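Local coordinates for protein polyphosphate kinase (Porphyromonas gingivalis, PDB 2O8R) that probably catalyses the reversible transfer of the terminal phosphate of ATP to a long-chain polyphosphate, by way of a phosphohistidine intermediate, at residues I520-I524 against V551-L555; Y538-N544 against E596-C602; V611-A616 against E628-V633; D644-Q649 against A681-Y685. The protein carries 3 engineered substitutions. All blocks are in the same frame, centred on the assembly; numbering follows the deposited sequence.

Interaction 1 (I520-I524 against V551-L555); sequences ITNLI and VITQL
I524 extends its side chain from helix 516-532 to lie against Q554 of helix 549-560, the two side chains meeting at about a right angle with I524 CD1 3.9 Å from Q554 OE1. The same methyl also reaches two aliphatic neighbours on the second helix: I524 CD1 is 4.3 Å from V551 CG1 and 4.2 Å from L555 CD2. An extended second torsion (chi2 170°) carries CD1 that far. One turn earlier, I520 contributes its CG2 branch, 4.3 Å from V551 CG1, which therefore receives an isoleucine from each of two successive turns. W618 touches both I520 and V551.

The helix segments run nearly parallel, 7° apart, with their axes 11.0 Å from each other, so that the ends of side chains bridge the gap and the buried surface is small, 222 Å². Strand 538-543 follows helix 516-532, and helix 549-560 then leads into strand 564-569, which runs parallel to strand 538-543. This is a beta-alpha-beta crossover with a second helix beside it, both helices covering the sheet face that carries M539 and L541. The domain belongs to the phospholipase D clan.

Polar groups make up the more exposed part of the contact. T521 and Q554 cross at about a right angle, and T521 OG1 lies 3.4 Å from Q554 OE1, at best a weak hydrogen bond. T521 OG1 sits beside its own backbone N (chi1 -68°), which also brings it near the carbonyl of G517 one turn back, and the single hydroxyl proton may serve either acceptor.

Interaction 2 (Y538-N544 against E596-C602); sequences YMLLKMN and EHSRIWC. With SO4 (sulfate ion), chain F.
K542 NZ and E596 OE1 form a buried salt bridge of 2.9 Å, the ammonium meeting the carboxylate on its anti side, 27° out of plane. The lysine chain is extended as far as CE and turns only at its last torsion (chi4 77°), which swings NZ onto the glutamate. Q649 of helix 636-651 spans the pair, its amide hydrogen-bonding to both.

At the other polar site a sulfate, probably from the crystallisation liquor, is held by H597 NE2, 2.7 Å from its O1, and by R599, whose NH1 and NH2 lie 2.9 and 2.8 Å from its O4. The anion sits at the edge of both flat groups, and the N544 side chain lies over the rim of one face of each. D476 and D617 bond to H597 ND1 and R599 NE, fixing these donors from behind. H597, R570 and Y474 are predicted to bind ATP, so the sulfate may mark a phosphate position.

Both sites lie at one end of two neighbouring antiparallel strands of the large mixed sheet. L540 and K542 form hydrogen-bonded pairs with C602 and I600, each through two backbone bonds, while L541 faces W601 in a non-hydrogen-bonded pair. On the L541 face, L541 CD2 packs 3.8 Å from W601 CB, and CE of selenomethionine M543 approaches W601 NE1 to 3.6 Å. On the other face L540 CB meets C602 CB at 3.8 Å, beneath L646 and L650 of helix 636-651.

Interaction 3 (V611-A616 against E628-V633); sequences VFISSA and ETACPV
S615 holds OG between its backbone N and carbonyl carbon (chi1 71°), which points the hydroxyl across at E628 and T629. There S615 OG donates to the anti lone pair of E628 OE1, 2.8 Å away, and accepts a nearly straight bond from T629 N, also at 2.8 Å. In S614 the hydroxyl is instead swung opposite the backbone N (chi1 -167°) and reaches T629 O at 2.7 Å. T629 O takes a second bond from S615 N at 2.9 Å, while S614 OG accepts from A616 N in an ST turn at the end of the strand.

Strands 610-614 and 629-632 are antiparallel neighbours in the mixed sheet of this phospholipase D-like domain, with I613 and C631 a hydrogen-bonded pair. E628, just ahead of its strand, also bonds through OE1 to ND1 of H439, the predicted phosphohistidine, and its OE2 pairs with R626. S615 is thus placed to fix the rotation of this carboxylate, consistent with a second-shell role.

Farther along, the F612 ring comes obliquely onto P632, CE1 to CD 3.7 Å. V611 CG1 lies alongside V633 CG2 at 4.1 Å, and I613 CD1 reaches the same V633 methyl.

Interaction 4 (D644-Q649 against A681-Y685); sequences DILEIQ and AIYRY
Y685 presents the edge of its ring to D644, with OH donating to D644 OD2 at 2.7 Å and the carboxylate turned 76° from the ring plane. OD2 receives this proton on its anti lone pair, away from OD1. The phenol itself swings across because its CG lies opposite the backbone N (chi1 164°), directing the ring at the other helix. Two isoleucines meet the tyrosine at neither face nor edge of its ring: I645 CG1 comes 4.0 Å from Y685 CE2, and I648 CD1 rests 3.9 Å from Y685 CB, at the root of the ring.

Nearer the start of helix 678-691 the contact is mostly aliphatic. I648 CG2 packs on A681 CB at 3.6 Å, where the small alanine lets the methyl come close to the second helix, and also meets I682 CG1 at 4.0 Å. The end of I682 comes close to I645, with CD1 3.5 Å from I645 CG2. The amide of Q649 borders this patch, its NE2 4.0 Å from I682 CD1, but its polar atoms are bonded to E596 and K542.

The helix segments are antiparallel, crossing at 151° with axes 10.1 Å apart. Helix 636-651 covers the sheet of the phospholipase D-like domain through L646, which touches I600 and C602, and helix 678-691 packs on its other side, joined through I682 and Y683 to Y351 and to P322 and L325.

In the fold
Interactions 2 and 3 share the mixed sheet of the C-terminal domain, where strands 600-603 and 610-614 are neighbours joined by backbone bonds, and both are buried and close to predicted catalytic or ATP-binding residues. Their chemistry is mainly hydrogen-bonded, with charged groups gathered at the strand ends. Interaction 1, also buried, pairs two helices on one face through aliphatic packing and an uncertain, weak polar link. Interaction 4, only partly buried, joins the helix on the opposite face to another behind it, adding a tyrosine ring and a short hydroxyl-carboxylate bond. I520, I524 and L555 pack onto W601, M539 and L541 of interaction 2, and L523 onto F612 of interaction 3. Q649 ties interaction 4 to the K542-E596 salt bridge.

Interaction 1 (I520-I524 against V551-L555)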
loop_
_atom_site.group_PDB
_atom_site.type_symbol
_atom_site.label_atom_id
_atom_site.label_comp_id
_atom_site.label_asym_id
_atom_site.label_seq_id
_atom_site.Cartn_x
_atom_site.Cartn_y
_atom_site.Cartn_z
ATOM N N ILE A 520 40.501 -9.259 -4.729
ATOM C CA ILE A 520 40.152 -10.503 -4.031
ATOM C C ILE A 520 41.219 -11.596 -4.231
ATOM O O ILE A 520 41.658 -12.220 -3.253
ATOM C CB ILE A 520 38.758 -11.012 -4.430
ATOM C CG1 ILE A 520 37.681 -10.086 -3.871
ATOM C CG2 ILE A 520 38.502 -12.385 -3.870
ATOM C CD1 ILE A 520 36.301 -10.366 -4.429
ATOM N N THR A 521 41.654 -11.792 -5.481
ATOM C CA THR A 521 42.750 -12.719 -5.803
ATOM C C THR A 521 44.075 -12.355 -5.099
ATOM O O THR A 521 44.715 -13.203 -4.476
ATOM C CB THR A 521 42.981 -12.814 -7.321
ATOM O OG1 THR A 521 41.856 -13.452 -7.933
ATOM C CG2 THR A 521 44.220 -13.641 -7.626
ATOM N N ASN A 522 44.473 -11.092 -5.188
ATOM C CA ASN A 522 45.686 -10.635 -4.527
ATOM C C ASN A 522 45.671 -10.880 -3.026
ATOM O O ASN A 522 46.616 -11.454 -2.485
ATOM C CB ASN A 522 45.916 -9.157 -4.811
ATOM C CG ASN A 522 45.992 -8.862 -6.285
ATOM O OD1 ASN A 522 46.326 -9.737 -7.092
ATOM N ND2 ASN A 522 45.661 -7.630 -6.656
ATOM N N LEU A 523 44.593 -10.443 -2.374
ATOM C CA LEU A 523 44.389 -10.637 -0.938
ATOM C C LEU A 523 44.489 -12.111 -0.499
ATOM O O LEU A 523 45.150 -12.414 0.500
ATOM C CB LEU A 523 43.036 -10.058 -0.512
ATOM C CG LEU A 523 42.839 -8.540 -0.512
ATOM C CD1 LEU A 523 41.364 -8.173 -0.679
ATOM C CD2 LEU A 523 43.397 -7.904 0.754
ATOM N N ILE A 524 43.841 -13.016 -1.237
ATOM C CA ILE A 524 43.897 -14.439 -0.908
ATOM C C ILE A 524 45.295 -14.990 -1.134
ATOM O O ILE A 524 45.821 -15.739 -0.302
ATOM C CB ILE A 524 42.905 -15.279 -1.734
ATOM C CG1 ILE A 524 41.463 -14.895 -1.385
ATOM C CG2 ILE A 524 43.133 -16.761 -1.464
ATOM C CD1 ILE A 524 40.412 -15.489 -2.309
ATOM N N VAL A 551 36.423 -18.452 -7.320
ATOM C CA VAL A 551 36.840 -18.042 -5.985
ATOM C C VAL A 551 36.856 -19.244 -5.046
ATOM O O VAL A 551 37.727 -19.349 -4.189
ATOM C CB VAL A 551 35.950 -16.929 -5.397
ATOM C CG1 VAL A 551 36.668 -16.262 -4.271
ATOM C CG2 VAL A 551 35.656 -15.904 -6.428
ATOM N N ILE A 552 35.904 -20.155 -5.219
ATOM C CA ILE A 552 35.868 -21.345 -4.394
ATOM C C ILE A 552 37.145 -22.156 -4.619
ATOM O O ILE A 552 37.768 -22.630 -3.664
ATOM C CB ILE A 552 34.593 -22.175 -4.628
ATOM C CG1 ILE A 552 33.367 -21.379 -4.162
ATOM C CG2 ILE A 552 34.656 -23.468 -3.850
ATOM C CD1 ILE A 552 32.048 -22.115 -4.273
ATOM N N THR A 553 37.574 -22.250 -5.872
ATOM C CA THR A 553 38.783 -23.003 -6.202
ATOM C C THR A 553 40.025 -22.381 -5.555
ATOM O O THR A 553 40.884 -23.089 -5.033
ATOM C CB THR A 553 38.973 -23.153 -7.733
ATOM O OG1 THR A 553 37.762 -23.639 -8.332
ATOM C CG2 THR A 553 40.069 -24.130 -8.028
ATOM N N GLN A 554 40.096 -21.055 -5.570
ATOM C CA GLN A 554 41.156 -20.326 -4.876
ATOM C C GLN A 554 41.152 -20.639 -3.376
ATOM O O GLN A 554 42.208 -20.801 -2.761
ATOM C CB GLN A 554 41.004 -18.821 -5.113
ATOM C CG GLN A 554 40.769 -18.484 -6.577
ATOM C CD GLN A 554 40.756 -16.997 -6.876
ATOM O OE1 GLN A 554 41.150 -16.177 -6.049
ATOM N NE2 GLN A 554 40.313 -16.645 -8.077
ATOM N N LEU A 555 39.957 -20.738 -2.801
ATOM C CA LEU A 555 39.825 -21.013 -1.384
ATOM C C LEU A 555 40.351 -22.400 -1.074
ATOM O O LEU A 555 41.104 -22.579 -0.113
ATOM C CB LEU A 555 38.374 -20.869 -0.937
ATOM C CG LEU A 555 37.781 -19.465 -1.037
ATOM C CD1 LEU A 555 36.279 -19.514 -0.791
ATOM C CD2 LEU A 555 38.472 -18.493 -0.082
#

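Interaction 2 (Y538-N544 against E596-C602)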
loop_
_atom_site.group_PDB
_atom_site.type_symbol
_atom_site.label_atom_id
_atom_site.label_comp_id
_atom_site.label_asym_id
_atom_site.label_seq_id
_atom_site.Cartn_x
_atom_site.Cartn_y
_atom_site.Cartn_z
ATOM N N TYR A 538 45.410 -16.680 7.715
ATOM C CA TYR A 538 44.025 -16.739 8.183
ATOM C C TYR A 538 43.072 -15.838 7.397
ATOM O O TYR A 538 43.456 -14.750 6.936
ATOM C CB TYR A 538 43.960 -16.403 9.673
ATOM C CG TYR A 538 42.588 -16.561 10.255
ATOM C CD1 TYR A 538 42.009 -17.827 10.378
ATOM C CD2 TYR A 538 41.853 -15.446 10.665
ATOM C CE1 TYR A 538 40.746 -17.986 10.902
ATOM C CE2 TYR A 538 40.582 -15.592 11.194
ATOM C CZ TYR A 538 40.034 -16.862 11.305
ATOM O OH TYR A 538 38.781 -17.010 11.839
HETATM N N MSE A 539 41.830 -16.302 7.241
HETATM C CA MSE A 539 40.764 -15.530 6.589
HETATM C C MSE A 539 39.477 -15.707 7.345
HETATM O O MSE A 539 39.138 -16.818 7.766
HETATM C CB MSE A 539 40.551 -15.983 5.149
HETATM C CG MSE A 539 41.687 -15.604 4.236
HETATM SE SE MSE A 539 41.357 -15.949 2.363
HETATM C CE MSE A 539 41.652 -17.846 2.286
ATOM N N LEU A 540 38.756 -14.606 7.519
ATOM C CA LEU A 540 37.436 -14.652 8.123
ATOM C C LEU A 540 36.482 -13.995 7.154
ATOM O O LEU A 540 36.581 -12.799 6.897
ATOM C CB LEU A 540 37.445 -13.957 9.484
ATOM C CG LEU A 540 36.225 -14.006 10.417
ATOM C CD1 LEU A 540 35.317 -15.210 10.209
ATOM C CD2 LEU A 540 36.679 -13.943 11.856
ATOM N N LEU A 541 35.574 -14.794 6.602
ATOM C CA LEU A 541 34.730 -14.358 5.495
ATOM C C LEU A 541 33.242 -14.607 5.773
ATOM O O LEU A 541 32.830 -15.743 6.008
ATOM C CB LEU A 541 35.129 -15.111 4.240
ATOM C CG LEU A 541 36.519 -15.014 3.639
ATOM C CD1 LEU A 541 36.561 -16.010 2.504
ATOM C CD2 LEU A 541 36.795 -13.606 3.131
ATOM N N LYS A 542 32.435 -13.546 5.745
ATOM C CA LYS A 542 31.000 -13.672 5.994
ATOM C C LYS A 542 30.185 -13.137 4.835
ATOM O O LYS A 542 30.367 -11.996 4.428
ATOM C CB LYS A 542 30.607 -12.927 7.251
ATOM C CG LYS A 542 29.110 -12.879 7.498
ATOM C CD LYS A 542 28.783 -12.055 8.740
ATOM C CE LYS A 542 27.315 -11.992 8.951
ATOM N NZ LYS A 542 26.921 -13.277 9.527
HETATM N N MSE A 543 29.289 -13.966 4.311
HETATM C CA MSE A 543 28.388 -13.530 3.260
HETATM C C MSE A 543 27.091 -14.341 3.183
HETATM O O MSE A 543 26.924 -15.349 3.867
HETATM C CB MSE A 543 29.099 -13.572 1.935
HETATM C CG MSE A 543 29.502 -14.955 1.504
HETATM SE SE MSE A 543 31.020 -14.834 0.296
HETATM C CE MSE A 543 31.146 -12.872 0.132
ATOM N N ASN A 544 26.167 -13.871 2.357
ATOM C CA ASN A 544 24.884 -14.521 2.212
ATOM C C ASN A 544 25.055 -15.738 1.331
ATOM O O ASN A 544 24.406 -16.758 1.542
ATOM C CB ASN A 544 23.833 -13.569 1.625
ATOM C CG ASN A 544 23.460 -12.439 2.575
ATOM O OD1 ASN A 544 23.880 -11.298 2.392
ATOM N ND2 ASN A 544 22.662 -12.750 3.586
ATOM N N GLU A 596 20.976 -12.531 8.717
ATOM C CA GLU A 596 22.411 -12.274 8.732
ATOM C C GLU A 596 22.883 -11.857 7.351
ATOM O O GLU A 596 23.260 -12.679 6.521
ATOM C CB GLU A 596 23.151 -13.516 9.200
ATOM C CG GLU A 596 22.985 -13.813 10.679
ATOM C CD GLU A 596 23.698 -12.807 11.573
ATOM O OE1 GLU A 596 24.732 -12.247 11.162
ATOM O OE2 GLU A 596 23.221 -12.574 12.695
ATOM N N HIS A 597 22.870 -10.556 7.113
ATOM C CA HIS A 597 22.924 -10.093 5.756
ATOM C C HIS A 597 24.232 -9.412 5.455
ATOM O O HIS A 597 24.531 -9.141 4.299
ATOM C CB HIS A 597 21.737 -9.159 5.486
ATOM C CG HIS A 597 21.590 -8.773 4.053
ATOM N ND1 HIS A 597 22.083 -7.588 3.549
ATOM C CD2 HIS A 597 21.028 -9.423 3.010
ATOM C CE1 HIS A 597 21.812 -7.519 2.261
ATOM N NE2 HIS A 597 21.170 -8.619 1.910
ATOM N N SER A 598 25.010 -9.123 6.493
ATOM C CA SER A 598 26.321 -8.496 6.315
ATOM C C SER A 598 27.193 -9.306 5.366
ATOM O O SER A 598 27.131 -10.548 5.332
ATOM C CB SER A 598 27.048 -8.357 7.656
ATOM O OG SER A 598 26.447 -7.370 8.467
ATOM N N ARG A 599 27.993 -8.591 4.585
ATOM C CA ARG A 599 29.058 -9.211 3.803
ATOM C C ARG A 599 30.368 -8.557 4.205
ATOM O O ARG A 599 30.581 -7.363 3.961
ATOM C CB ARG A 599 28.793 -9.050 2.312
ATOM C CG ARG A 599 27.427 -9.545 1.887
ATOM C CD ARG A 599 26.898 -8.724 0.751
ATOM N NE ARG A 599 25.748 -9.369 0.144
ATOM C CZ ARG A 599 24.561 -8.799 -0.026
ATOM N NH1 ARG A 599 24.361 -7.545 0.346
ATOM N NH2 ARG A 599 23.573 -9.488 -0.589
ATOM N N ILE A 600 31.236 -9.333 4.849
ATOM C CA ILE A 600 32.453 -8.795 5.461
ATOM C C ILE A 600 33.649 -9.709 5.206
ATOM O O ILE A 600 33.524 -10.930 5.297
ATOM C CB ILE A 600 32.268 -8.610 6.983
ATOM C CG1 ILE A 600 31.283 -7.470 7.268
ATOM C CG2 ILE A 600 33.615 -8.357 7.665
ATOM C CD1 ILE A 600 30.972 -7.241 8.752
ATOM N N TRP A 601 34.799 -9.127 4.875
ATOM C CA TRP A 601 36.005 -9.925 4.627
ATOM C C TRP A 601 37.156 -9.475 5.522
ATOM O O TRP A 601 37.461 -8.287 5.599
ATOM C CB TRP A 601 36.466 -9.854 3.160
ATOM C CG TRP A 601 35.394 -9.829 2.094
ATOM C CD1 TRP A 601 34.174 -10.466 2.114
ATOM C CD2 TRP A 601 35.477 -9.170 0.822
ATOM N NE1 TRP A 601 33.493 -10.221 0.943
ATOM C CE2 TRP A 601 34.265 -9.426 0.136
ATOM C CE3 TRP A 601 36.451 -8.379 0.200
ATOM C CZ2 TRP A 601 34.000 -8.912 -1.126
ATOM C CZ3 TRP A 601 36.190 -7.875 -1.073
ATOM C CH2 TRP A 601 34.978 -8.147 -1.718
ATOM N N CYS A 602 37.787 -10.438 6.189
ATOM C CA CYS A 602 38.961 -10.192 7.017
ATOM C C CYS A 602 40.123 -11.041 6.572
ATOM O O CYS A 602 40.057 -12.270 6.602
ATOM C CB CYS A 602 38.669 -10.520 8.471
ATOM S SG CYS A 602 37.260 -9.646 9.062
HETATM S S SO4 F . 20.459 -7.831 -1.462
HETATM O O1 SO4 F . 19.705 -8.123 -0.246
HETATM O O2 SO4 F . 20.448 -9.020 -2.328
HETATM O O3 SO4 F . 19.839 -6.706 -2.159
HETATM O O4 SO4 F . 21.812 -7.412 -1.109
#

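Interaction 3 (V611-A616 against E628-V633)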
loop_
_atom_site.group_PDB
_atom_site.type_symbol
_atom_site.label_atom_id
_atom_site.label_comp_id
_atom_site.label_asym_id
_atom_site.label_seq_id
_atom_site.Cartn_x
_atom_site.Cartn_y
_atom_site.Cartn_z
ATOM N N VAL A 611 40.199 -5.347 6.791
ATOM C CA VAL A 611 38.792 -5.704 6.829
ATOM C C VAL A 611 38.004 -4.977 5.752
ATOM O O VAL A 611 38.106 -3.754 5.611
ATOM C CB VAL A 611 38.181 -5.439 8.205
ATOM C CG1 VAL A 611 36.700 -5.794 8.214
ATOM C CG2 VAL A 611 38.934 -6.227 9.266
ATOM N N PHE A 612 37.226 -5.736 4.982
ATOM C CA PHE A 612 36.361 -5.134 3.979
ATOM C C PHE A 612 34.889 -5.332 4.285
ATOM O O PHE A 612 34.482 -6.363 4.818
ATOM C CB PHE A 612 36.670 -5.679 2.599
ATOM C CG PHE A 612 38.024 -5.304 2.092
ATOM C CD1 PHE A 612 38.193 -4.171 1.308
ATOM C CD2 PHE A 612 39.130 -6.086 2.391
ATOM C CE1 PHE A 612 39.444 -3.822 0.833
ATOM C CE2 PHE A 612 40.378 -5.745 1.928
ATOM C CZ PHE A 612 40.535 -4.614 1.146
ATOM N N ILE A 613 34.109 -4.314 3.938
ATOM C CA ILE A 613 32.657 -4.331 4.011
ATOM C C ILE A 613 32.151 -4.352 2.571
ATOM O O ILE A 613 32.574 -3.511 1.761
ATOM C CB ILE A 613 32.163 -3.065 4.763
ATOM C CG1 ILE A 613 32.097 -3.343 6.256
ATOM C CG2 ILE A 613 30.802 -2.566 4.285
ATOM C CD1 ILE A 613 31.852 -2.098 7.059
ATOM N N SER A 614 31.282 -5.312 2.230
ATOM C CA SER A 614 30.814 -5.396 0.838
ATOM C C SER A 614 29.318 -5.389 0.572
ATOM O O SER A 614 28.503 -5.715 1.433
ATOM C CB SER A 614 31.432 -6.591 0.118
ATOM O OG SER A 614 31.211 -6.464 -1.281
ATOM N N SER A 615 28.981 -5.014 -0.658
ATOM C CA SER A 615 27.626 -5.129 -1.179
ATOM C C SER A 615 27.425 -6.474 -1.862
ATOM O O SER A 615 26.298 -6.911 -2.057
ATOM C CB SER A 615 27.342 -4.006 -2.178
ATOM O OG SER A 615 28.066 -4.211 -3.375
ATOM N N ALA A 616 28.521 -7.137 -2.210
ATOM C CA ALA A 616 28.451 -8.387 -2.963
ATOM C C ALA A 616 28.653 -9.639 -2.119
ATOM O O ALA A 616 29.482 -9.657 -1.208
ATOM C CB ALA A 616 29.468 -8.370 -4.093
ATOM N N GLU A 628 29.159 -3.684 -8.112
ATOM C CA GLU A 628 29.141 -3.861 -6.663
ATOM C C GLU A 628 30.220 -3.004 -6.031
ATOM O O GLU A 628 31.080 -2.461 -6.724
ATOM C CB GLU A 628 29.452 -5.321 -6.311
ATOM C CG GLU A 628 28.597 -6.350 -7.017
ATOM C CD GLU A 628 27.301 -6.666 -6.288
ATOM O OE1 GLU A 628 27.071 -6.133 -5.186
ATOM O OE2 GLU A 628 26.513 -7.473 -6.821
ATOM N N THR A 629 30.193 -2.902 -4.709
ATOM C CA THR A 629 31.284 -2.252 -3.989
ATOM C C THR A 629 31.836 -3.082 -2.844
ATOM O O THR A 629 31.128 -3.887 -2.232
ATOM C CB THR A 629 30.884 -0.886 -3.414
ATOM O OG1 THR A 629 29.683 -1.020 -2.630
ATOM C CG2 THR A 629 30.684 0.112 -4.527
ATOM N N ALA A 630 33.117 -2.875 -2.567
ATOM C CA ALA A 630 33.703 -3.309 -1.314
ATOM C C ALA A 630 34.613 -2.199 -0.817
ATOM O O ALA A 630 35.277 -1.516 -1.605
ATOM C CB ALA A 630 34.467 -4.607 -1.482
ATOM N N CYS A 631 34.631 -2.019 0.496
ATOM C CA CYS A 631 35.363 -0.925 1.098
ATOM C C CYS A 631 36.219 -1.381 2.276
ATOM O O CYS A 631 35.741 -2.124 3.138
ATOM C CB CYS A 631 34.384 0.119 1.572
ATOM S SG CYS A 631 35.135 1.685 1.853
ATOM N N PRO A 632 37.501 -0.959 2.295
ATOM C CA PRO A 632 38.400 -1.125 3.425
ATOM C C PRO A 632 37.936 -0.323 4.619
ATOM O O PRO A 632 37.504 0.823 4.471
ATOM C CB PRO A 632 39.712 -0.522 2.921
ATOM C CG PRO A 632 39.318 0.389 1.853
ATOM C CD PRO A 632 38.189 -0.312 1.170
ATOM N N VAL A 633 38.018 -0.939 5.789
ATOM C CA VAL A 633 37.776 -0.256 7.029
ATOM C C VAL A 633 39.152 0.229 7.483
ATOM O O VAL A 633 39.970 -0.566 7.936
ATOM C CB VAL A 633 37.174 -1.228 8.033
ATOM C CG1 VAL A 633 36.859 -0.537 9.354
ATOM C CG2 VAL A 633 35.936 -1.857 7.445
#

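Interaction 4 (D644-Q649 against A681-Y685)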
loop_
_atom_site.group_PDB
_atom_site.type_symbol
_atom_site.label_atom_id
_atom_site.label_comp_id
_atom_site.label_asym_id
_atom_site.label_seq_id
_atom_site.Cartn_x
_atom_site.Cartn_y
_atom_site.Cartn_z
ATOM N N ASP A 644 35.838 -8.353 16.532
ATOM C CA ASP A 644 35.245 -8.731 17.811
ATOM C C ASP A 644 33.896 -9.396 17.547
ATOM O O ASP A 644 33.642 -10.514 18.005
ATOM C CB ASP A 644 35.043 -7.502 18.692
ATOM C CG ASP A 644 36.306 -7.060 19.394
ATOM O OD1 ASP A 644 37.249 -7.866 19.530
ATOM O OD2 ASP A 644 36.349 -5.895 19.831
ATOM N N ILE A 645 33.067 -8.700 16.765
ATOM C CA ILE A 645 31.720 -9.125 16.410
ATOM C C ILE A 645 31.726 -10.474 15.695
ATOM O O ILE A 645 31.031 -11.416 16.111
ATOM C CB ILE A 645 31.022 -8.035 15.564
ATOM C CG1 ILE A 645 30.614 -6.861 16.456
ATOM C CG2 ILE A 645 29.800 -8.589 14.839
ATOM C CD1 ILE A 645 30.518 -5.555 15.724
ATOM N N LEU A 646 32.537 -10.585 14.646
ATOM C CA LEU A 646 32.660 -11.852 13.932
ATOM C C LEU A 646 33.133 -12.980 14.839
ATOM O O LEU A 646 32.732 -14.122 14.656
ATOM C CB LEU A 646 33.599 -11.707 12.746
ATOM C CG LEU A 646 33.054 -10.794 11.656
ATOM C CD1 LEU A 646 34.018 -10.791 10.522
ATOM C CD2 LEU A 646 31.666 -11.235 11.183
ATOM N N GLU A 647 33.972 -12.654 15.820
ATOM C CA GLU A 647 34.435 -13.642 16.787
ATOM C C GLU A 647 33.287 -14.067 17.653
ATOM O O GLU A 647 33.097 -15.263 17.891
ATOM C CB GLU A 647 35.584 -13.109 17.644
ATOM C CG GLU A 647 36.937 -13.195 16.962
ATOM C CD GLU A 647 38.025 -12.519 17.752
ATOM O OE1 GLU A 647 37.878 -12.406 18.990
ATOM O OE2 GLU A 647 39.028 -12.101 17.133
ATOM N N ILE A 648 32.494 -13.097 18.101
ATOM C CA ILE A 648 31.236 -13.439 18.770
ATOM C C ILE A 648 30.408 -14.408 17.917
ATOM O O ILE A 648 29.915 -15.412 18.423
ATOM C CB ILE A 648 30.409 -12.205 19.113
ATOM C CG1 ILE A 648 31.231 -11.269 19.999
ATOM C CG2 ILE A 648 29.114 -12.623 19.785
ATOM C CD1 ILE A 648 30.483 -10.090 20.548
ATOM N N GLN A 649 30.281 -14.137 16.619
ATOM C CA GLN A 649 29.521 -15.056 15.786
ATOM C C GLN A 649 30.145 -16.456 15.775
ATOM O O GLN A 649 29.431 -17.449 15.922
ATOM C CB GLN A 649 29.279 -14.503 14.373
ATOM C CG GLN A 649 28.500 -13.190 14.350
ATOM C CD GLN A 649 27.764 -12.946 13.040
ATOM O OE1 GLN A 649 28.215 -13.356 11.969
ATOM N NE2 GLN A 649 26.620 -12.271 13.122
ATOM N N ALA A 681 24.465 -11.551 22.236
ATOM C CA ALA A 681 25.777 -11.116 22.699
ATOM C C ALA A 681 26.298 -9.850 22.019
ATOM O O ALA A 681 26.917 -9.001 22.671
ATOM C CB ALA A 681 26.774 -12.242 22.551
ATOM N N ILE A 682 26.056 -9.737 20.714
ATOM C CA ILE A 682 26.505 -8.584 19.943
ATOM C C ILE A 682 25.820 -7.324 20.458
ATOM O O ILE A 682 26.451 -6.265 20.581
ATOM C CB ILE A 682 26.236 -8.751 18.444
ATOM C CG1 ILE A 682 27.223 -9.740 17.833
ATOM C CG2 ILE A 682 26.354 -7.422 17.716
ATOM C CD1 ILE A 682 26.967 -9.988 16.345
ATOM N N TYR A 683 24.538 -7.445 20.788
ATOM C CA TYR A 683 23.836 -6.317 21.353
ATOM C C TYR A 683 24.435 -5.890 22.689
ATOM O O TYR A 683 24.610 -4.693 22.931
ATOM C CB TYR A 683 22.357 -6.596 21.507
ATOM C CG TYR A 683 21.615 -5.412 22.076
ATOM C CD1 TYR A 683 21.328 -4.307 21.282
ATOM C CD2 TYR A 683 21.207 -5.388 23.406
ATOM C CE1 TYR A 683 20.647 -3.210 21.787
ATOM C CE2 TYR A 683 20.522 -4.291 23.925
ATOM C CZ TYR A 683 20.249 -3.206 23.107
ATOM O OH TYR A 683 19.576 -2.118 23.604
ATOM N N ARG A 684 24.756 -6.863 23.544
ATOM C CA ARG A 684 25.378 -6.554 24.835
ATOM C C ARG A 684 26.739 -5.905 24.657
ATOM O O ARG A 684 27.070 -4.944 25.352
ATOM C CB ARG A 684 25.473 -7.790 25.728
ATOM C CG ARG A 684 24.123 -8.221 26.274
ATOM C CD ARG A 684 24.200 -9.450 27.155
ATOM N NE ARG A 684 22.943 -10.197 27.094
ATOM C CZ ARG A 684 22.810 -11.415 26.569
ATOM N NH1 ARG A 684 23.868 -12.058 26.071
ATOM N NH2 ARG A 684 21.615 -12.000 26.557
ATOM N N TYR A 685 27.512 -6.429 23.711
ATOM C CA TYR A 685 28.844 -5.910 23.414
ATOM C C TYR A 685 28.783 -4.432 23.012
ATOM O O TYR A 685 29.529 -3.611 23.543
ATOM C CB TYR A 685 29.485 -6.775 22.320
ATOM C CG TYR A 685 30.685 -6.176 21.620
ATOM C CD1 TYR A 685 31.966 -6.345 22.120
ATOM C CD2 TYR A 685 30.538 -5.467 20.438
ATOM C CE1 TYR A 685 33.066 -5.802 21.469
ATOM C CE2 TYR A 685 31.626 -4.932 19.782
ATOM C CZ TYR A 685 32.891 -5.100 20.301
ATOM O OH TYR A 685 33.980 -4.548 19.643
#